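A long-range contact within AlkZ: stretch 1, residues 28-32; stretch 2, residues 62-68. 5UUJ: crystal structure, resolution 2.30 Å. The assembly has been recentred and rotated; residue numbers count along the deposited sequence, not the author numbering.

Stretch 1 28-32: PSASD
Stretch 2 62-68: ESVNREV

How does stretch 2 begin, and what does it offer the other segment? It is helical, with Arg 66 N to Glu 62 O at 3.0 Å, Glu 67 N to Ser 63 O at 3.0 Å and Val 68 N to Val 64 O at 2.9 Å. Glu 62 (chi1 m, chi2 m) makes no contact across; its OE1 accepts from Asn 65 ND2 at 3.2 Å. Ser 63, chi1 p, points its CB toward stretch 1 and places OG 3.8 Å from Ala 30 CB.

Where do the backbones come nearest? Val 64 and Ala 30 set the register, their CA atoms 5.5 Å apart. Ala 30 CB points toward the helix and lies 4.0 Å from Val 64 CA, a close approach that its small methyl permits. Val 64, chi1 t, adds an apolar contact from CG2 to Ala 30 CB at 4.2 Å. Asn 65 and Arg 66, both chi1 m, stay out of reach.

What does Glu 67 bind? With chi1 m, chi2 t and chi3 56°, it extends its carboxylate to the start of the other helix, where amide groups are free to donate. Glu 67 OE2 accepts from Ala 30 N at 2.8 Å; Glu 67 OE1 accepts from Ser 31 N at 2.9 Å and from Ser 31 OG at 2.6 Å, the hydroxyl set by chi1 m. Glu 67 and Ala 30 account for most of the 195 Å² buried between the stretches. Val 68, chi1 t, makes no contact with stretch 1.

What shapes the receiving end? Pro 28 (phi/psi -71/151) and Ser 29 (-69/167) are extended; Ala 30 through Asp 32 are helical, near -63/-40. Ser 29, chi1 p, is the N-cap: its OG accepts from Asp 32 N at 3.0 Å. Asp 32, chi1 m, returns OD2 to Ser 29 N at 3.2 Å.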

ATOM      1  N   PRO A  28      -2.280  17.883   2.233  1.00 17.39           N
ATOM      2  CA  PRO A  28      -1.489  17.073   3.160  1.00 16.80           C
ATOM      3  C   PRO A  28      -0.063  16.878   2.660  1.00 16.63           C
ATOM      4  O   PRO A  28       0.178  16.887   1.453  1.00 16.57           O
ATOM      5  CB  PRO A  28      -2.246  15.745   3.194  1.00 15.75           C
ATOM      6  CG  PRO A  28      -2.909  15.665   1.863  1.00 15.51           C
ATOM      7  CD  PRO A  28      -3.270  17.076   1.500  1.00 16.66           C
ATOM      8  N   SER A  29       0.874  16.711   3.584  1.00 16.78           N
ATOM      9  CA  SER A  29       2.238  16.354   3.222  1.00 16.66           C
ATOM     10  C   SER A  29       2.255  14.929   2.679  1.00 15.64           C
ATOM     11  O   SER A  29       1.274  14.194   2.821  1.00 15.04           O
ATOM     12  CB  SER A  29       3.167  16.476   4.427  1.00 17.27           C
ATOM     13  OG  SER A  29       2.880  15.474   5.386  1.00 16.90           O
ATOM     14  N   ALA A  30       3.360  14.538   2.055  1.00 18.27           N
ATOM     15  CA  ALA A  30       3.499  13.171   1.568  1.00 17.53           C
ATOM     16  C   ALA A  30       3.416  12.183   2.730  1.00 14.99           C
ATOM     17  O   ALA A  30       2.856  11.096   2.590  1.00 15.51           O
ATOM     18  CB  ALA A  30       4.805  12.999   0.811  1.00 15.47           C
ATOM     19  N   SER A  31       3.969  12.571   3.877  1.00 16.01           N
ATOM     20  CA  SER A  31       3.915  11.736   5.077  1.00 17.27           C
ATOM     21  C   SER A  31       2.485  11.587   5.580  1.00 20.73           C
ATOM     22  O   SER A  31       2.095  10.511   6.029  1.00 16.56           O
ATOM     23  CB  SER A  31       4.796  12.317   6.184  1.00 17.54           C
ATOM     24  OG  SER A  31       6.167  12.199   5.851  1.00 32.41           O
ATOM     25  N   ASP A  32       1.709  12.667   5.511  1.00 17.31           N
ATOM     26  CA  ASP A  32       0.298  12.622   5.899  1.00 16.96           C
ATOM     27  C   ASP A  32      -0.481  11.631   5.039  1.00 14.30           C
ATOM     28  O   ASP A  32      -1.294  10.863   5.553  1.00 14.21           O
ATOM     29  CB  ASP A  32      -0.350  14.007   5.789  1.00 17.44           C
ATOM     30  CG  ASP A  32       0.154  14.979   6.839  1.00 22.28           C
ATOM     31  OD1 ASP A  32       0.662  14.524   7.886  1.00 20.30           O
ATOM     32  OD2 ASP A  32       0.034  16.201   6.616  1.00 23.81           O
ATOM     33  N   GLU A  62       6.975  16.168  -6.179  1.00 17.35           N
ATOM     34  CA  GLU A  62       8.331  16.114  -5.641  1.00 19.52           C
ATOM     35  C   GLU A  62       8.330  16.020  -4.117  1.00 17.89           C
ATOM     36  O   GLU A  62       9.371  15.763  -3.513  1.00 21.17           O
ATOM     37  CB  GLU A  62       9.146  17.335  -6.086  1.00 21.71           C
ATOM     38  CG  GLU A  62       9.523  17.326  -7.567  1.00 22.19           C
ATOM     39  CD  GLU A  62      10.288  16.073  -7.978  1.00 26.15           C
ATOM     40  OE1 GLU A  62      11.190  15.641  -7.229  1.00 26.67           O
ATOM     41  OE2 GLU A  62       9.981  15.518  -9.055  1.00 31.40           O
ATOM     42  N   SER A  63       7.168  16.213  -3.496  1.00 19.10           N
ATOM     43  CA  SER A  63       7.075  16.147  -2.041  1.00 21.02           C
ATOM     44  C   SER A  63       7.484  14.760  -1.545  1.00 17.34           C
ATOM     45  O   SER A  63       8.040  14.621  -0.458  1.00 17.68           O
ATOM     46  CB  SER A  63       5.660  16.496  -1.563  1.00 17.05           C
ATOM     47  OG  SER A  63       4.697  15.551  -2.001  1.00 18.70           O
ATOM     48  N   VAL A  64       7.229  13.740  -2.356  1.00 18.56           N
ATOM     49  CA  VAL A  64       7.588  12.374  -1.986  1.00 22.90           C
ATOM     50  C   VAL A  64       9.107  12.224  -1.947  1.00 23.76           C
ATOM     51  O   VAL A  64       9.664  11.782  -0.942  1.00 17.60           O
ATOM     52  CB  VAL A  64       6.990  11.341  -2.963  1.00 20.46           C
ATOM     53  CG1 VAL A  64       7.276   9.923  -2.483  1.00 21.87           C
ATOM     54  CG2 VAL A  64       5.491  11.551  -3.106  1.00 21.11           C
ATOM     55  N   ASN A  65       9.772  12.598  -3.037  1.00 21.16           N
ATOM     56  CA  ASN A  65      11.230  12.549  -3.098  1.00 21.31           C
ATOM     57  C   ASN A  65      11.893  13.368  -1.993  1.00 19.14           C
ATOM     58  O   ASN A  65      12.904  12.948  -1.433  1.00 19.64           O
ATOM     59  CB  ASN A  65      11.730  13.038  -4.462  1.00 19.34           C
ATOM     60  CG  ASN A  65      11.520  12.016  -5.570  1.00 24.58           C
ATOM     61  OD1 ASN A  65      11.459  10.811  -5.323  1.00 22.63           O
ATOM     62  ND2 ASN A  65      11.414  12.499  -6.802  1.00 24.22           N
ATOM     63  N   ARG A  66      11.330  14.532  -1.676  1.00 19.19           N
ATOM     64  CA  ARG A  66      11.910  15.389  -0.639  1.00 21.28           C
ATOM     65  C   ARG A  66      11.792  14.740   0.737  1.00 19.98           C
ATOM     66  O   ARG A  66      12.726  14.781   1.539  1.00 20.60           O
ATOM     67  CB  ARG A  66      11.241  16.769  -0.616  1.00 20.03           C
ATOM     68  CG  ARG A  66      11.528  17.638  -1.836  1.00 24.26           C
ATOM     69  CD  ARG A  66      11.140  19.096  -1.591  1.00 20.70           C
ATOM     70  NE  ARG A  66       9.799  19.233  -1.021  1.00 23.44           N
ATOM     71  CZ  ARG A  66       8.686  19.418  -1.729  1.00 21.93           C
ATOM     72  NH1 ARG A  66       8.728  19.491  -3.053  1.00 26.07           N
ATOM     73  NH2 ARG A  66       7.520  19.529  -1.109  1.00 19.42           N
ATOM     74  N   GLU A  67      10.642  14.134   1.005  1.00 19.05           N
ATOM     75  CA  GLU A  67      10.389  13.544   2.313  1.00 25.56           C
ATOM     76  C   GLU A  67      11.072  12.181   2.456  1.00 22.62           C
ATOM     77  O   GLU A  67      11.321  11.721   3.569  1.00 21.75           O
ATOM     78  CB  GLU A  67       8.878  13.450   2.555  1.00 21.43           C
ATOM     79  CG  GLU A  67       8.257  14.834   2.791  1.00 23.03           C
ATOM     80  CD  GLU A  67       6.776  14.809   3.107  1.00 28.02           C
ATOM     81  OE1 GLU A  67       6.376  14.129   4.078  1.00 29.02           O
ATOM     82  OE2 GLU A  67       6.009  15.490   2.390  1.00 29.01           O
ATOM     83  N   VAL A  68      11.397  11.550   1.332  1.00 18.67           N
ATOM     84  CA  VAL A  68      12.254  10.368   1.349  1.00 18.75           C
ATOM     85  C   VAL A  68      13.681  10.819   1.645  1.00 19.75           C
ATOM     86  O   VAL A  68      14.410  10.159   2.386  1.00 20.08           O
ATOM     87  CB  VAL A  68      12.195   9.589   0.006  1.00 18.34           C
ATOM     88  CG1 VAL A  68      13.357   8.602  -0.126  1.00 18.69           C
ATOM     89  CG2 VAL A  68      10.867   8.852  -0.123  1.00 17.50           C
TER